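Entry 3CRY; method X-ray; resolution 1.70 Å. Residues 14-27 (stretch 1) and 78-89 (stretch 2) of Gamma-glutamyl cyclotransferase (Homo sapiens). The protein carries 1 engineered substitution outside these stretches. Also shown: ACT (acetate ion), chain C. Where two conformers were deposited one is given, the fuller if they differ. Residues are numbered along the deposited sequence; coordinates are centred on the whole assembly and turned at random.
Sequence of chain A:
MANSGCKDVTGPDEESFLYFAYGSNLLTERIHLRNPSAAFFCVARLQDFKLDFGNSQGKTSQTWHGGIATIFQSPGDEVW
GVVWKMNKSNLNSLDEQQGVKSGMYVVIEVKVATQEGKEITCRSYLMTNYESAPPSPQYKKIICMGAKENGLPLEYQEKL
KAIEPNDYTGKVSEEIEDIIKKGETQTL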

# COMPACT_ATOMS: atom_id res chain seq x y z
N GLU A 14 10.15 -18.33 8.59
CA GLU A 14 11.51 -17.97 9.08
C GLU A 14 11.45 -17.08 10.33
O GLU A 14 10.41 -16.52 10.66
N GLU A 15 12.59 -16.98 11.01
CA GLU A 15 12.76 -16.16 12.20
C GLU A 15 12.81 -14.66 11.82
O GLU A 15 12.54 -13.81 12.66
N SER A 16 13.14 -14.37 10.56
CA SER A 16 13.45 -12.99 10.12
C SER A 16 12.58 -12.49 8.98
O SER A 16 11.93 -13.27 8.27
N PHE A 17 12.58 -11.18 8.79
CA PHE A 17 11.96 -10.58 7.62
C PHE A 17 12.86 -9.46 7.10
O PHE A 17 13.72 -8.97 7.82
N LEU A 18 12.63 -9.05 5.86
CA LEU A 18 13.43 -7.98 5.25
C LEU A 18 12.57 -6.73 5.12
O LEU A 18 11.40 -6.81 4.76
N TYR A 19 13.18 -5.58 5.42
CA TYR A 19 12.48 -4.29 5.48
C TYR A 19 13.21 -3.31 4.53
O TYR A 19 14.40 -3.11 4.66
N PHE A 20 12.47 -2.71 3.60
CA PHE A 20 13.04 -1.77 2.62
C PHE A 20 12.79 -0.34 3.09
O PHE A 20 11.62 0.12 3.15
N ALA A 21 13.87 0.33 3.48
CA ALA A 21 13.83 1.74 3.91
C ALA A 21 14.26 2.71 2.83
O ALA A 21 15.26 2.48 2.18
N TYR A 22 13.50 3.81 2.67
CA TYR A 22 13.85 4.83 1.69
C TYR A 22 13.91 6.28 2.24
O TYR A 22 14.21 7.23 1.49
N GLY A 23 13.60 6.44 3.53
CA GLY A 23 13.54 7.75 4.20
C GLY A 23 14.58 7.83 5.31
O GLY A 23 15.74 7.43 5.09
N SER A 24 14.19 8.30 6.50
CA SER A 24 15.18 8.53 7.59
C SER A 24 15.75 7.21 8.09
O SER A 24 16.83 7.21 8.71
N ASN A 25 15.05 6.10 7.84
CA ASN A 25 15.61 4.77 8.18
C ASN A 25 16.76 4.30 7.26
O ASN A 25 17.29 3.21 7.45
N LEU A 26 17.14 5.12 6.28
CA LEU A 26 18.40 4.91 5.56
C LEU A 26 19.62 5.03 6.48
O LEU A 26 20.67 4.43 6.19
N LEU A 27 19.49 5.81 7.57
CA LEU A 27 20.62 6.06 8.48
C LEU A 27 20.66 5.05 9.63
O LEU A 27 19.69 4.89 10.36
N GLU A 78 12.39 5.41 -10.37
CA GLU A 78 12.90 4.41 -9.45
C GLU A 78 13.24 5.04 -8.11
O GLU A 78 13.43 6.26 -8.03
N VAL A 79 13.27 4.21 -7.08
CA VAL A 79 13.64 4.62 -5.73
C VAL A 79 14.71 3.65 -5.22
O VAL A 79 14.49 2.42 -5.26
N TRP A 80 15.85 4.17 -4.77
CA TRP A 80 16.88 3.34 -4.13
C TRP A 80 16.72 3.39 -2.62
O TRP A 80 16.34 4.43 -2.06
N GLY A 81 17.05 2.29 -1.96
CA GLY A 81 16.96 2.26 -0.52
C GLY A 81 17.86 1.19 0.08
O GLY A 81 18.66 0.57 -0.62
N VAL A 82 17.69 1.00 1.38
CA VAL A 82 18.47 0.03 2.16
C VAL A 82 17.52 -1.06 2.63
O VAL A 82 16.45 -0.75 3.19
N VAL A 83 17.92 -2.31 2.41
CA VAL A 83 17.20 -3.47 2.95
C VAL A 83 17.83 -3.83 4.29
O VAL A 83 19.05 -4.09 4.38
N TRP A 84 16.98 -3.85 5.32
CA TRP A 84 17.36 -4.25 6.68
C TRP A 84 16.81 -5.64 7.02
O TRP A 84 15.65 -5.94 6.73
N LYS A 85 17.63 -6.47 7.66
CA LYS A 85 17.14 -7.75 8.18
C LYS A 85 16.74 -7.57 9.64
O LYS A 85 17.53 -7.08 10.47
N MET A 86 15.51 -7.95 9.95
CA MET A 86 14.95 -7.78 11.29
C MET A 86 14.30 -9.07 11.79
O MET A 86 13.88 -9.91 10.97
N ASN A 87 14.21 -9.24 13.11
CA ASN A 87 13.49 -10.39 13.66
C ASN A 87 11.98 -10.22 13.54
O ASN A 87 11.45 -9.12 13.71
N LYS A 88 11.27 -11.31 13.25
CA LYS A 88 9.80 -11.23 13.11
C LYS A 88 9.10 -10.75 14.39
O LYS A 88 8.01 -10.18 14.34
N SER A 89 9.75 -10.93 15.54
CA SER A 89 9.29 -10.35 16.81
C SER A 89 9.16 -8.81 16.80
O SER A 89 8.53 -8.22 17.71

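Residues 16-21 and 78-87 of gamma-glutamyl cyclotransferase meet as neighbouring antiparallel strands, an example of how a backbone ladder sets the register and side chains then pack along each face of the sheet. Paired hydrogen bonds, such as Tyr19 N to Trp84 O and Trp84 N to Tyr19 O (both 2.8 Å), hold the strands in register, and the extended backbone, alternating as it runs, sends Phe17, Tyr19, Ala21, Val82, Trp84 and Met86 to one face and Leu18, Phe20, Val83 and Lys85 to the other.

The first face is largely aromatic. Tyr19 (chi1 t) and Trp84 (chi1 m) lie near parallel but slid apart, so their rings barely overlap; Tyr19 CD2 approaches Trp84 CD1 at 3.8 Å. Met86, in m, t, p, places its sulfur obliquely to two rings, with SD 5.0 Å from the Phe17 centroid and 5.1 Å from that of Tyr19. Phe17 (p) also brings CE1 within 3.2 Å of Asn87 O at its ring edge. The indole is anchored beyond the strand, where Trp84 NE1 donates to Asn25 O (2.9 Å), while Asn25 ND2 donates to Tyr19 OH (3.0 Å). Leu26 (m, t) closes this end, its CD2 3.7 Å from Val82 CG2.

On the opposite face, Leu18 CB meets Val83 CG1 at 3.9 Å. Phe20 (t) reaches along the partner strand, setting CE1 3.5 Å from Gly81 CA; a CB on this glycine would clash with that ring atom and with Ala21 O.

Polar groups finish both ends. Asn87 ND2 donates to Glu15 OE1 (2.7 Å), and the extended Lys88 side chain carries NZ to Glu14 O (2.9 Å). Past the ladder, a water donates to Tyr22 O (2.9 Å) and Trp80 O (2.8 Å). The acetate, probably from the crystallisation liquor, accepts from Ser24 N (3.0 Å) and Ser24 OG (2.9 Å) through its O atom.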

# COMPACT_ATOMS: atom_id res chain seq x y z
CB GLU A 14 12.31 -17.31 7.95
CG GLU A 14 13.75 -16.93 8.32
CD GLU A 14 14.72 -17.08 7.17
OE1 GLU A 14 14.29 -17.41 6.04
OE2 GLU A 14 15.94 -16.86 7.40
CB GLU A 15 14.06 -16.62 12.91
CG GLU A 15 14.60 -15.74 14.05
CD GLU A 15 14.38 -16.34 15.45
OE1 GLU A 15 14.18 -15.54 16.40
OE2 GLU A 15 14.43 -17.58 15.60
CB SER A 16 14.91 -12.89 9.69
OG SER A 16 15.76 -13.22 10.77
CB PHE A 17 10.54 -10.07 7.92
CG PHE A 17 10.48 -8.82 8.75
CD1 PHE A 17 10.60 -8.88 10.15
CD2 PHE A 17 10.31 -7.57 8.15
CE1 PHE A 17 10.54 -7.73 10.93
CE2 PHE A 17 10.25 -6.41 8.92
CZ PHE A 17 10.37 -6.48 10.30
CB LEU A 18 13.92 -8.42 3.87
CG LEU A 18 14.80 -9.68 3.83
CD1 LEU A 18 15.13 -10.02 2.42
CD2 LEU A 18 16.07 -9.48 4.65
CB TYR A 19 12.47 -3.76 6.93
CG TYR A 19 12.19 -2.26 7.03
CD1 TYR A 19 11.06 -1.69 6.42
CD2 TYR A 19 13.04 -1.42 7.74
CE1 TYR A 19 10.81 -0.31 6.49
CE2 TYR A 19 12.79 -0.04 7.83
CZ TYR A 19 11.69 0.51 7.20
OH TYR A 19 11.45 1.86 7.26
CB PHE A 20 12.44 -2.01 1.22
CG PHE A 20 12.89 -1.02 0.16
CD1 PHE A 20 14.17 -1.13 -0.41
CD2 PHE A 20 12.02 -0.01 -0.30
CE1 PHE A 20 14.61 -0.22 -1.41
CE2 PHE A 20 12.44 0.88 -1.31
CZ PHE A 20 13.74 0.77 -1.86
CB ALA A 21 14.70 1.94 5.15
CB TYR A 22 12.87 4.75 0.50
CG TYR A 22 11.42 4.89 0.91
CD1 TYR A 22 10.84 6.17 1.13
CD2 TYR A 22 10.62 3.76 1.09
CE1 TYR A 22 9.53 6.30 1.53
CE2 TYR A 22 9.26 3.88 1.48
CZ TYR A 22 8.74 5.16 1.70
OH TYR A 22 7.43 5.30 2.09
CB SER A 24 14.58 9.33 8.75
OG SER A 24 13.50 8.62 9.32
CB ASN A 25 14.51 3.70 8.33
CG ASN A 25 13.73 3.82 9.65
OD1 ASN A 25 14.21 4.39 10.65
ND2 ASN A 25 12.51 3.28 9.65
CB LEU A 26 18.56 5.93 4.43
CG LEU A 26 17.65 5.78 3.22
CD1 LEU A 26 17.83 7.00 2.29
CD2 LEU A 26 17.91 4.45 2.47
CB LEU A 27 20.56 7.48 9.04
CG LEU A 27 21.80 7.87 9.86
CD1 LEU A 27 23.06 7.97 8.98
CD2 LEU A 27 21.53 9.19 10.59
CB GLU A 78 14.13 3.68 -10.02
CG GLU A 78 15.31 4.58 -10.25
CD GLU A 78 16.36 3.96 -11.18
OE1 GLU A 78 15.99 3.31 -12.19
OE2 GLU A 78 17.56 4.15 -10.88
CB VAL A 79 12.41 4.59 -4.78
CG1 VAL A 79 12.83 4.78 -3.32
CG2 VAL A 79 11.41 5.67 -5.17
CB TRP A 80 18.28 3.82 -4.51
CG TRP A 80 18.69 3.40 -5.91
CD1 TRP A 80 18.46 4.08 -7.08
CD2 TRP A 80 19.40 2.21 -6.26
NE1 TRP A 80 19.00 3.38 -8.14
CE2 TRP A 80 19.58 2.23 -7.67
CE3 TRP A 80 19.91 1.13 -5.53
CZ2 TRP A 80 20.25 1.20 -8.35
CZ3 TRP A 80 20.57 0.09 -6.23
CH2 TRP A 80 20.74 0.16 -7.62
CB VAL A 82 19.15 0.67 3.41
CG1 VAL A 82 19.69 -0.43 4.38
CG2 VAL A 82 20.27 1.62 2.97
CB VAL A 83 17.21 -4.68 1.97
CG1 VAL A 83 16.49 -5.85 2.59
CG2 VAL A 83 16.54 -4.29 0.61
CB TRP A 84 16.81 -3.26 7.72
CG TRP A 84 17.35 -1.85 7.57
CD1 TRP A 84 16.74 -0.81 6.94
CD2 TRP A 84 18.61 -1.36 8.05
NE1 TRP A 84 17.54 0.31 6.99
CE2 TRP A 84 18.69 0.01 7.67
CE3 TRP A 84 19.67 -1.93 8.79
CZ2 TRP A 84 19.81 0.82 7.99
CZ3 TRP A 84 20.78 -1.12 9.10
CH2 TRP A 84 20.84 0.24 8.69
CB LYS A 85 18.24 -8.81 8.08
CG LYS A 85 17.78 -10.22 8.44
CD LYS A 85 18.97 -11.17 8.28
CE LYS A 85 18.54 -12.61 8.13
NZ LYS A 85 19.75 -13.48 8.26
CB MET A 86 13.95 -6.63 11.27
CG MET A 86 14.61 -5.27 11.09
SD MET A 86 13.44 -3.91 10.89
CE MET A 86 12.82 -3.81 12.56
CB ASN A 87 13.88 -10.67 15.11
CG ASN A 87 13.40 -12.04 15.58
OD1 ASN A 87 12.23 -12.21 15.94
ND2 ASN A 87 14.29 -13.02 15.55
CB LYS A 88 9.21 -12.54 12.57
CG LYS A 88 9.27 -12.64 11.06
CD LYS A 88 8.57 -13.89 10.54
CE LYS A 88 8.78 -14.04 9.05
NZ LYS A 88 8.69 -15.48 8.62
CB SER A 89 10.21 -10.77 17.96
OG SER A 89 11.53 -10.29 17.74
C ACT C . 10.44 7.72 7.84
O ACT C . 11.32 8.50 7.40
OXT ACT C . 10.79 6.51 7.96
CH3 ACT C . 9.04 8.16 8.20
O HOH W 1 15.52 6.92 -1.08